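PDB 4MR0: plasmin and fibronectin-binding protein A from Streptococcus pneumoniae, which acts as a surface adhesin and invasin, binding human fibronectin, plasmin, plasminogen and serum albumin. Local coordinates for residues K460-N473 with V488-G502. Residues are numbered along the deposited sequence; the frame is centred on the assembly and turned at random.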
loop_
_atom_site.group_PDB
_atom_site.type_symbol
_atom_site.label_atom_id
_atom_site.label_comp_id
_atom_site.label_asym_id
_atom_site.label_seq_id
_atom_site.Cartn_x
_atom_site.Cartn_y
_atom_site.Cartn_z
ATOM N N LYS A 460 0.911 21.829 2.792
ATOM C CA LYS A 460 2.312 21.683 3.158
ATOM C C LYS A 460 2.696 20.265 3.569
ATOM O O LYS A 460 1.916 19.552 4.201
ATOM C CB LYS A 460 2.659 22.639 4.302
ATOM C CG LYS A 460 2.518 24.112 3.953
ATOM C CD LYS A 460 2.851 24.988 5.152
ATOM C CE LYS A 460 2.613 26.464 4.845
ATOM N NZ LYS A 460 2.915 27.335 6.018
ATOM N N VAL A 461 3.911 19.879 3.191
ATOM C CA VAL A 461 4.489 18.577 3.517
ATOM C C VAL A 461 5.595 18.907 4.517
ATOM O O VAL A 461 6.476 19.719 4.224
ATOM C CB VAL A 461 5.109 17.909 2.260
ATOM C CG1 VAL A 461 5.881 16.654 2.652
ATOM C CG2 VAL A 461 4.016 17.561 1.262
ATOM N N SER A 462 5.552 18.295 5.696
ATOM C CA SER A 462 6.557 18.587 6.712
ATOM C C SER A 462 6.822 17.431 7.661
ATOM O O SER A 462 6.080 16.449 7.685
ATOM C CB SER A 462 6.124 19.813 7.517
ATOM O OG SER A 462 4.834 19.602 8.057
ATOM N N ASP A 463 7.887 17.567 8.450
ATOM C CA ASP A 463 8.288 16.550 9.417
ATOM C C ASP A 463 8.522 15.238 8.683
ATOM O O ASP A 463 7.824 14.251 8.895
ATOM C CB ASP A 463 7.208 16.397 10.489
ATOM C CG ASP A 463 7.030 17.662 11.309
ATOM O OD1 ASP A 463 7.960 18.020 12.063
ATOM O OD2 ASP A 463 5.966 18.306 11.192
ATOM N N ILE A 464 9.523 15.256 7.811
ATOM C CA ILE A 464 9.886 14.108 6.998
ATOM C C ILE A 464 11.256 13.626 7.460
ATOM O O ILE A 464 12.193 14.420 7.542
ATOM C CB ILE A 464 9.997 14.501 5.505
ATOM C CG1 ILE A 464 8.689 15.141 5.024
ATOM C CG2 ILE A 464 10.359 13.280 4.679
ATOM C CD1 ILE A 464 7.453 14.264 5.206
ATOM N N THR A 465 11.372 12.332 7.744
ATOM C CA THR A 465 12.637 11.757 8.196
ATOM C C THR A 465 13.015 10.534 7.370
ATOM O O THR A 465 12.239 9.578 7.266
ATOM C CB THR A 465 12.561 11.329 9.685
ATOM O OG1 THR A 465 12.334 12.480 10.505
ATOM C CG2 THR A 465 13.857 10.647 10.123
ATOM N N VAL A 466 14.207 10.574 6.782
ATOM C CA VAL A 466 14.718 9.467 5.982
ATOM C C VAL A 466 16.064 9.107 6.605
ATOM O O VAL A 466 17.075 9.789 6.371
ATOM C CB VAL A 466 14.922 9.877 4.510
ATOM C CG1 VAL A 466 15.408 8.681 3.709
ATOM C CG2 VAL A 466 13.610 10.417 3.925
ATOM N N THR A 467 16.078 8.035 7.392
ATOM C CA THR A 467 17.295 7.641 8.095
ATOM C C THR A 467 17.680 6.172 8.037
ATOM O O THR A 467 16.826 5.290 7.988
ATOM C CB THR A 467 17.187 7.994 9.588
ATOM O OG1 THR A 467 16.018 7.357 10.130
ATOM C CG2 THR A 467 17.081 9.495 9.786
ATOM N N LYS A 468 18.990 5.934 8.078
ATOM C CA LYS A 468 19.552 4.592 8.092
ATOM C C LYS A 468 19.027 3.600 7.067
ATOM O O LYS A 468 18.999 2.401 7.321
ATOM C CB LYS A 468 19.419 4.001 9.500
ATOM C CG LYS A 468 20.296 4.719 10.529
ATOM C CD LYS A 468 20.277 4.046 11.895
ATOM C CE LYS A 468 21.298 4.712 12.828
ATOM N NZ LYS A 468 21.294 4.145 14.213
ATOM N N ASN A 469 18.615 4.096 5.908
ATOM C CA ASN A 469 18.150 3.212 4.857
ATOM C C ASN A 469 19.369 2.771 4.053
ATOM O O ASN A 469 20.368 3.496 3.973
ATOM C CB ASN A 469 17.173 3.934 3.933
ATOM C CG ASN A 469 15.925 4.380 4.648
ATOM O OD1 ASN A 469 15.825 5.520 5.099
ATOM N ND2 ASN A 469 14.966 3.479 4.765
ATOM N N VAL A 470 19.281 1.587 3.461
ATOM C CA VAL A 470 20.368 1.062 2.648
ATOM C C VAL A 470 19.867 0.843 1.229
ATOM O O VAL A 470 18.976 0.025 0.990
ATOM C CB VAL A 470 20.895 -0.278 3.201
ATOM C CG1 VAL A 470 21.938 -0.859 2.250
ATOM C CG2 VAL A 470 21.494 -0.069 4.581
ATOM N N ILE A 471 20.444 1.582 0.291
ATOM C CA ILE A 471 20.058 1.474 -1.100
ATOM C C ILE A 471 21.160 0.823 -1.933
ATOM O O ILE A 471 22.264 1.351 -2.043
ATOM C CB ILE A 471 19.743 2.867 -1.682
ATOM C CG1 ILE A 471 18.579 3.494 -0.907
ATOM C CG2 ILE A 471 19.413 2.756 -3.175
ATOM C CD1 ILE A 471 18.190 4.889 -1.380
ATOM N N ASN A 472 20.852 -0.337 -2.502
ATOM C CA ASN A 472 21.799 -1.051 -3.351
ATOM C C ASN A 472 21.304 -0.939 -4.790
ATOM O O ASN A 472 20.502 -1.755 -5.249
ATOM C CB ASN A 472 21.884 -2.523 -2.942
ATOM C CG ASN A 472 22.353 -2.703 -1.515
ATOM O OD1 ASN A 472 23.402 -2.188 -1.129
ATOM N ND2 ASN A 472 21.580 -3.440 -0.723
ATOM N N ASN A 473 21.771 0.085 -5.492
ATOM C CA ASN A 473 21.363 0.300 -6.869
ATOM C C ASN A 473 22.444 -0.123 -7.866
ATOM O O ASN A 473 23.450 0.571 -8.032
ATOM C CB ASN A 473 21.015 1.779 -7.093
ATOM C CG ASN A 473 20.296 2.014 -8.416
ATOM O OD1 ASN A 473 20.323 1.164 -9.308
ATOM N ND2 ASN A 473 19.657 3.173 -8.548
ATOM N N VAL A 488 9.669 20.095 0.661
ATOM C CA VAL A 488 9.323 19.795 2.044
ATOM C C VAL A 488 9.404 21.160 2.731
ATOM O O VAL A 488 10.431 21.845 2.665
ATOM C CB VAL A 488 10.329 18.801 2.676
ATOM C CG1 VAL A 488 9.978 18.556 4.137
ATOM C CG2 VAL A 488 10.303 17.487 1.906
ATOM N N SER A 489 8.314 21.553 3.380
ATOM C CA SER A 489 8.208 22.854 4.030
ATOM C C SER A 489 8.947 23.071 5.340
ATOM O O SER A 489 9.244 24.210 5.699
ATOM C CB SER A 489 6.733 23.194 4.265
ATOM O OG SER A 489 6.011 23.224 3.050
ATOM N N ASP A 490 9.231 21.999 6.068
ATOM C CA ASP A 490 9.902 22.168 7.349
ATOM C C ASP A 490 10.249 20.829 7.974
ATOM O O ASP A 490 9.627 19.805 7.672
ATOM C CB ASP A 490 8.983 22.965 8.286
ATOM C CG ASP A 490 9.718 23.576 9.468
ATOM O OD1 ASP A 490 10.967 23.519 9.516
ATOM O OD2 ASP A 490 9.030 24.134 10.353
ATOM N N ASN A 491 11.252 20.852 8.847
ATOM C CA ASN A 491 11.709 19.667 9.557
ATOM C C ASN A 491 12.003 18.451 8.691
ATOM O O ASN A 491 11.372 17.403 8.830
ATOM C CB ASN A 491 10.705 19.306 10.656
ATOM C CG ASN A 491 10.683 20.334 11.775
ATOM O OD1 ASN A 491 11.725 20.657 12.349
ATOM N ND2 ASN A 491 9.501 20.852 12.090
ATOM N N LEU A 492 12.963 18.605 7.785
ATOM C CA LEU A 492 13.385 17.513 6.922
ATOM C C LEU A 492 14.704 16.978 7.471
ATOM O O LEU A 492 15.636 17.747 7.713
ATOM C CB LEU A 492 13.607 18.000 5.486
ATOM C CG LEU A 492 14.288 16.992 4.546
ATOM C CD1 LEU A 492 13.377 15.804 4.312
ATOM C CD2 LEU A 492 14.628 17.666 3.213
ATOM N N VAL A 493 14.771 15.666 7.673
ATOM C CA VAL A 493 15.986 15.017 8.168
ATOM C C VAL A 493 16.352 13.857 7.248
ATOM O O VAL A 493 15.562 12.926 7.062
ATOM C CB VAL A 493 15.801 14.456 9.605
ATOM C CG1 VAL A 493 17.031 13.631 10.008
ATOM C CG2 VAL A 493 15.585 15.599 10.590
ATOM N N VAL A 494 17.542 13.923 6.662
ATOM C CA VAL A 494 18.030 12.866 5.778
ATOM C C VAL A 494 19.407 12.527 6.329
ATOM O O VAL A 494 20.376 13.249 6.073
ATOM C CB VAL A 494 18.153 13.367 4.322
ATOM C CG1 VAL A 494 18.474 12.201 3.395
ATOM C CG2 VAL A 494 16.858 14.049 3.902
ATOM N N SER A 495 19.501 11.440 7.090
ATOM C CA SER A 495 20.779 11.103 7.707
ATOM C C SER A 495 21.126 9.633 7.815
ATOM O O SER A 495 20.256 8.770 7.872
ATOM C CB SER A 495 20.836 11.712 9.108
ATOM O OG SER A 495 20.570 13.098 9.071
ATOM N N GLU A 496 22.428 9.369 7.853
ATOM C CA GLU A 496 22.970 8.024 7.981
ATOM C C GLU A 496 22.448 6.983 7.000
ATOM O O GLU A 496 22.378 5.791 7.314
ATOM C CB GLU A 496 22.790 7.544 9.421
ATOM C CG GLU A 496 23.560 8.413 10.409
ATOM C CD GLU A 496 23.414 7.959 11.845
ATOM O OE1 GLU A 496 22.333 8.169 12.441
ATOM O OE2 GLU A 496 24.385 7.384 12.377
ATOM N N ASN A 497 22.099 7.430 5.800
ATOM C CA ASN A 497 21.630 6.516 4.778
ATOM C C ASN A 497 22.861 6.042 4.002
ATOM O O ASN A 497 23.832 6.792 3.854
ATOM C CB ASN A 497 20.652 7.229 3.836
ATOM C CG ASN A 497 19.375 7.673 4.540
ATOM O OD1 ASN A 497 18.517 6.854 4.867
ATOM N ND2 ASN A 497 19.251 8.974 4.781
ATOM N N SER A 498 22.829 4.797 3.530
ATOM C CA SER A 498 23.929 4.235 2.751
ATOM C C SER A 498 23.446 3.975 1.325
ATOM O O SER A 498 22.484 3.237 1.110
ATOM C CB SER A 498 24.428 2.922 3.367
ATOM O OG SER A 498 25.090 3.138 4.601
ATOM N N ILE A 499 24.116 4.583 0.351
ATOM C CA ILE A 499 23.742 4.414 -1.046
ATOM C C ILE A 499 24.866 3.794 -1.879
ATOM O O ILE A 499 25.921 4.404 -2.065
ATOM C CB ILE A 499 23.346 5.766 -1.669
ATOM C CG1 ILE A 499 22.236 6.410 -0.832
ATOM C CG2 ILE A 499 22.881 5.561 -3.104
ATOM C CD1 ILE A 499 21.786 7.762 -1.333
ATOM N N PHE A 500 24.629 2.582 -2.379
ATOM C CA PHE A 500 25.618 1.876 -3.196
ATOM C C PHE A 500 25.210 1.826 -4.668
ATOM O O PHE A 500 24.355 1.021 -5.047
ATOM C CB PHE A 500 25.801 0.427 -2.723
ATOM C CG PHE A 500 26.295 0.289 -1.311
ATOM C CD1 PHE A 500 25.441 0.502 -0.233
ATOM C CD2 PHE A 500 27.611 -0.099 -1.058
ATOM C CE1 PHE A 500 25.893 0.332 1.082
ATOM C CE2 PHE A 500 28.071 -0.270 0.248
ATOM C CZ PHE A 500 27.209 -0.057 1.320
ATOM N N GLY A 501 25.810 2.674 -5.495
ATOM C CA GLY A 501 25.498 2.653 -6.914
ATOM C C GLY A 501 24.515 3.683 -7.426
ATOM O O GLY A 501 23.771 4.295 -6.661
ATOM N N GLY A 502 24.520 3.874 -8.740
ATOM C CA GLY A 502 23.621 4.830 -9.352
ATOM C C GLY A 502 24.327 6.071 -9.855
ATOM O O GLY A 502 25.544 6.078 -10.044
HETATM O O HOH W 1 5.409 21.545 1.427
HETATM O O HOH W 2 11.892 15.301 10.428
HETATM O O HOH W 3 24.534 1.099 -10.505
#
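Val-488 lays its CG1 against CG1 of Ile-464 at 3.8 Å; strands 462-467 and 490-495 run parallel, their axes 4.7 Å apart. Ser-489 N donates to Val-461 O, and Asn-491 extends alongside Asp-463, amide and carboxylate planes 19° apart. Leu-492, with CG anti to the backbone N (chi1 170°), brings CD1 to 3.8 Å from Ile-464 CB; on the same inward face Val-494 lies beside Val-466, and Leu-492 and Val-494 both rest on Leu-485. The outward Val-493 stands beside Thr-465, while its N and O bond to Ile-464 and Val-466. At the bend, the aliphatic part of Lys-468 lies along Glu-496, CE 3.6 Å from OE1. Asn-497 bridges the corner: ND2 donates to Val-466 O (2.8 Å, 169° at the hydrogen), arriving from above the carbonyl plane on the face opposite Ser-495 N, and OD1 accepts from Asn-469 N. Asn-520 of the next rung repeats the pattern, its OD1 taking the N-H of Asn-497 and its ND2 bonding to Val-494 O. Beyond the turn Ile-499 lies beside Ile-471 inside, both against Ile-483, and Phe-500, whose N reaches Ile-471 O at 2.7 Å, sets CD1 3.5 Å from Asn-472 OD1 and stacks on Tyr-523. Asn-472 ND2 bonds back to Asn-439 OD1 of the preceding rung. Such in-register rungs, with an asparagine ladder at the turn, typify the pectate lyase-like parallel beta-helix, here joining PbH1 repeats 4 and 5.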